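Lactate racemase apoprotein (Thermoanaerobacterium thermosaccharolyticum, PDB 2YJG) interconverts the D- and L-isomers of lactate, in its mature form with a nickel pincer cofactor derived from nicotinic acid mononucleotide. Local coordinates at residues 76-81 and 245-250. Residues are numbered along the deposited sequence; the frame is centred on the assembly and turned at random.
Sequences PVPSRI and HKIVNA. With SO4 (sulfate ion), chain D.
Pro76 and His245 bring the backbones of 76-81 and 245-250 nearest, their CA atoms 6.6 Å apart. The first segment is a loop that passes through an inverse gamma turn centred on Pro78, the N-cap residue, into helix 79-91; the second leaves a turn to begin strand 247-253. The contact is carried mainly by side chains. Pro76 lays CB over the centre of the His245 imidazole, 3.6 Å from the centroid and 14° off the ring normal, a CH-pi contact in which CE1 and NE2 lie nearest. The His245 CG is anti to the carbonyl carbon, beside the backbone N (chi1 -59°), and the ring meets Pro76 with one face. Further on, Ile247 is the buried apolar partner: its CG1 meets Pro78 CG at 3.5 Å, the two side chains crossing obliquely, while its CD1 lies 4.1 Å from Ile81 CG2 as the isoleucines run past each other in opposite directions. The start of helix 79-91 is joined here to the outermost strand, within the chain, of the mixed sheet; that strand pairs antiparallel with 233-241, and Val248 and Asn249 form a classic beta bulge opposite Val240. Val239 and Val43 also touch Ile247. Pro76 directly follows Arg75, which by similarity binds the nickel cofactor. On helix 79-91, Arg80 extends to a sulfate, probably from the crystallisation liquor, its NH2 donating to O4 at 2.8 Å and NH1 adding two weak bonds.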
ATOM      1  N   PRO A  76      11.486 -14.664  -3.691  1.00 24.65           N
ATOM      2  CA  PRO A  76      12.489 -13.598  -3.809  1.00 24.69           C
ATOM      3  C   PRO A  76      12.543 -12.820  -5.120  1.00 23.68           C
ATOM      4  O   PRO A  76      13.570 -12.189  -5.411  1.00 24.25           O
ATOM      5  CB  PRO A  76      13.796 -14.362  -3.593  1.00 25.47           C
ATOM      6  CG  PRO A  76      13.548 -15.642  -4.235  1.00 24.43           C
ATOM      7  CD  PRO A  76      12.090 -15.989  -3.907  1.00 25.90           C
ATOM      8  N   VAL A  77      11.468 -12.827  -5.899  1.00 21.29           N
ATOM      9  CA  VAL A  77      11.437 -12.077  -7.147  1.00 20.22           C
ATOM     10  C   VAL A  77      11.696 -10.565  -6.893  1.00 19.53           C
ATOM     11  O   VAL A  77      11.033  -9.915  -6.072  1.00 18.84           O
ATOM     12  CB  VAL A  77      10.121 -12.294  -7.911  1.00 19.05           C
ATOM     13  CG1 VAL A  77      10.147 -11.536  -9.210  1.00 20.21           C
ATOM     14  CG2 VAL A  77       9.834 -13.769  -8.132  1.00 19.82           C
ATOM     15  N   PRO A  78      12.706 -10.000  -7.560  1.00 20.58           N
ATOM     16  CA  PRO A  78      13.083  -8.617  -7.338  1.00 20.05           C
ATOM     17  C   PRO A  78      12.175  -7.677  -8.110  1.00 19.16           C
ATOM     18  O   PRO A  78      12.599  -6.999  -9.041  1.00 18.45           O
ATOM     19  CB  PRO A  78      14.518  -8.547  -7.854  1.00 20.68           C
ATOM     20  CG  PRO A  78      14.594  -9.587  -8.904  1.00 20.23           C
ATOM     21  CD  PRO A  78      13.609 -10.676  -8.513  1.00 21.03           C
ATOM     22  N   SER A  79      10.907  -7.634  -7.722  1.00 18.74           N
ATOM     23  CA  SER A  79       9.922  -6.941  -8.539  1.00 18.03           C
ATOM     24  C   SER A  79      10.028  -5.425  -8.581  1.00 19.00           C
ATOM     25  O   SER A  79       9.469  -4.806  -9.483  1.00 17.56           O
ATOM     26  CB  SER A  79       8.506  -7.380  -8.152  1.00 18.85           C
ATOM     27  OG  SER A  79       8.342  -8.782  -8.274  1.00 17.19           O
ATOM     28  N   ARG A  80      10.684  -4.802  -7.592  1.00 19.68           N
ATOM     29  CA  ARG A  80      10.942  -3.367  -7.680  1.00 20.15           C
ATOM     30  C   ARG A  80      11.736  -3.035  -8.946  1.00 19.68           C
ATOM     31  O   ARG A  80      11.689  -1.942  -9.443  1.00 19.78           O
ATOM     32  CB  ARG A  80      11.703  -2.863  -6.429  1.00 21.06           C
ATOM     33  CG  ARG A  80      10.927  -2.879  -5.154  1.00 24.12           C
ATOM     34  CD  ARG A  80      11.888  -2.907  -3.917  1.00 27.02           C
ATOM     35  NE  ARG A  80      11.183  -2.853  -2.617  1.00 30.55           N
ATOM     36  CZ  ARG A  80      10.693  -1.745  -2.034  1.00 30.88           C
ATOM     37  NH1 ARG A  80      10.778  -0.561  -2.620  1.00 27.51           N
ATOM     38  NH2 ARG A  80      10.080  -1.822  -0.846  1.00 33.15           N
ATOM     39  N   ILE A  81      12.522  -3.985  -9.441  1.00 18.49           N
ATOM     40  CA  ILE A  81      13.311  -3.763 -10.626  1.00 18.26           C
ATOM     41  C   ILE A  81      12.528  -4.198 -11.867  1.00 16.72           C
ATOM     42  O   ILE A  81      12.406  -3.454 -12.851  1.00 14.65           O
ATOM     43  CB  ILE A  81      14.627  -4.505 -10.559  1.00 19.08           C
ATOM     44  CG1 ILE A  81      15.537  -3.900  -9.452  1.00 21.57           C
ATOM     45  CG2 ILE A  81      15.266  -4.447 -11.951  1.00 18.97           C
ATOM     46  CD1 ILE A  81      16.739  -4.772  -9.063  1.00 23.94           C
ATOM     47  N   HIS A 245      19.989 -12.166  -3.869  1.00 29.85           N
ATOM     48  CA  HIS A 245      18.798 -11.765  -4.629  1.00 28.37           C
ATOM     49  C   HIS A 245      19.089 -10.754  -5.721  1.00 26.04           C
ATOM     50  O   HIS A 245      18.171 -10.181  -6.273  1.00 23.87           O
ATOM     51  CB  HIS A 245      17.620 -11.262  -3.767  1.00 28.87           C
ATOM     52  CG  HIS A 245      17.104 -12.253  -2.768  1.00 32.43           C
ATOM     53  ND1 HIS A 245      17.437 -13.592  -2.787  1.00 35.45           N
ATOM     54  CD2 HIS A 245      16.251 -12.096  -1.722  1.00 35.76           C
ATOM     55  CE1 HIS A 245      16.828 -14.212  -1.787  1.00 33.56           C
ATOM     56  NE2 HIS A 245      16.100 -13.328  -1.130  1.00 34.53           N
ATOM     57  N   LYS A 246      20.358 -10.574  -6.078  1.00 24.90           N
ATOM     58  CA  LYS A 246      20.748  -9.789  -7.252  1.00 24.51           C
ATOM     59  C   LYS A 246      20.504 -10.545  -8.564  1.00 23.02           C
ATOM     60  O   LYS A 246      20.842 -11.740  -8.691  1.00 22.50           O
ATOM     61  CB  LYS A 246      22.241  -9.394  -7.140  1.00 25.85           C
ATOM     62  CG  LYS A 246      22.762  -8.545  -8.263  1.00 28.46           C
ATOM     63  CD  LYS A 246      24.244  -8.872  -8.623  1.00 32.89           C
ATOM     64  CE  LYS A 246      24.646  -8.184  -9.978  1.00 33.66           C
ATOM     65  NZ  LYS A 246      24.422  -8.920 -11.298  1.00 29.37           N
ATOM     66  N   ILE A 247      19.899  -9.858  -9.539  1.00 21.47           N
ATOM     67  CA  ILE A 247      19.666 -10.434 -10.863  1.00 19.29           C
ATOM     68  C   ILE A 247      20.998 -10.609 -11.536  1.00 20.17           C
ATOM     69  O   ILE A 247      21.765  -9.638 -11.588  1.00 22.19           O
ATOM     70  CB  ILE A 247      18.754  -9.535 -11.753  1.00 19.35           C
ATOM     71  CG1 ILE A 247      17.351  -9.483 -11.135  1.00 17.84           C
ATOM     72  CG2 ILE A 247      18.703 -10.037 -13.204  1.00 17.99           C
ATOM     73  CD1 ILE A 247      16.420  -8.389 -11.744  1.00 19.83           C
ATOM     74  N   VAL A 248      21.273 -11.826 -12.009  1.00 19.18           N
ATOM     75  CA  VAL A 248      22.504 -12.178 -12.759  1.00 18.59           C
ATOM     76  C   VAL A 248      22.271 -12.605 -14.208  1.00 18.59           C
ATOM     77  O   VAL A 248      23.200 -12.618 -15.051  1.00 18.64           O
ATOM     78  CB  VAL A 248      23.355 -13.213 -11.999  1.00 19.03           C
ATOM     79  CG1 VAL A 248      23.815 -12.651 -10.691  1.00 18.23           C
ATOM     80  CG2 VAL A 248      22.578 -14.514 -11.796  1.00 20.59           C
ATOM     81  N   ASN A 249      21.034 -12.935 -14.540  1.00 17.56           N
ATOM     82  CA  ASN A 249      20.599 -13.199 -15.892  1.00 16.49           C
ATOM     83  C   ASN A 249      19.063 -13.072 -15.930  1.00 15.90           C
ATOM     84  O   ASN A 249      18.385 -13.065 -14.898  1.00 15.96           O
ATOM     85  CB  ASN A 249      21.029 -14.606 -16.349  1.00 18.12           C
ATOM     86  CG  ASN A 249      21.328 -14.723 -17.869  1.00 19.60           C
ATOM     87  OD1 ASN A 249      20.896 -13.928 -18.717  1.00 20.38           O
ATOM     88  ND2 ASN A 249      22.050 -15.764 -18.203  1.00 21.74           N
ATOM     89  N   ALA A 250      18.551 -13.084 -17.133  1.00 15.63           N
ATOM     90  CA  ALA A 250      17.147 -12.902 -17.424  1.00 15.78           C
ATOM     91  C   ALA A 250      16.788 -13.413 -18.796  1.00 16.56           C
ATOM     92  O   ALA A 250      17.602 -13.308 -19.765  1.00 17.30           O
ATOM     93  CB  ALA A 250      16.764 -11.410 -17.276  1.00 14.84           C
TER
HETATM   94  S   SO4 D1428       9.283   2.043  -0.124  1.00 32.19           S
HETATM   95  O1  SO4 D1428       9.748   2.352  -1.454  1.00 37.57           O
HETATM   96  O2  SO4 D1428       9.764   2.929   0.907  1.00 36.44           O
HETATM   97  O3  SO4 D1428       7.836   2.020  -0.039  1.00 40.70           O
HETATM   98  O4  SO4 D1428       9.666   0.698   0.234  1.00 37.83           O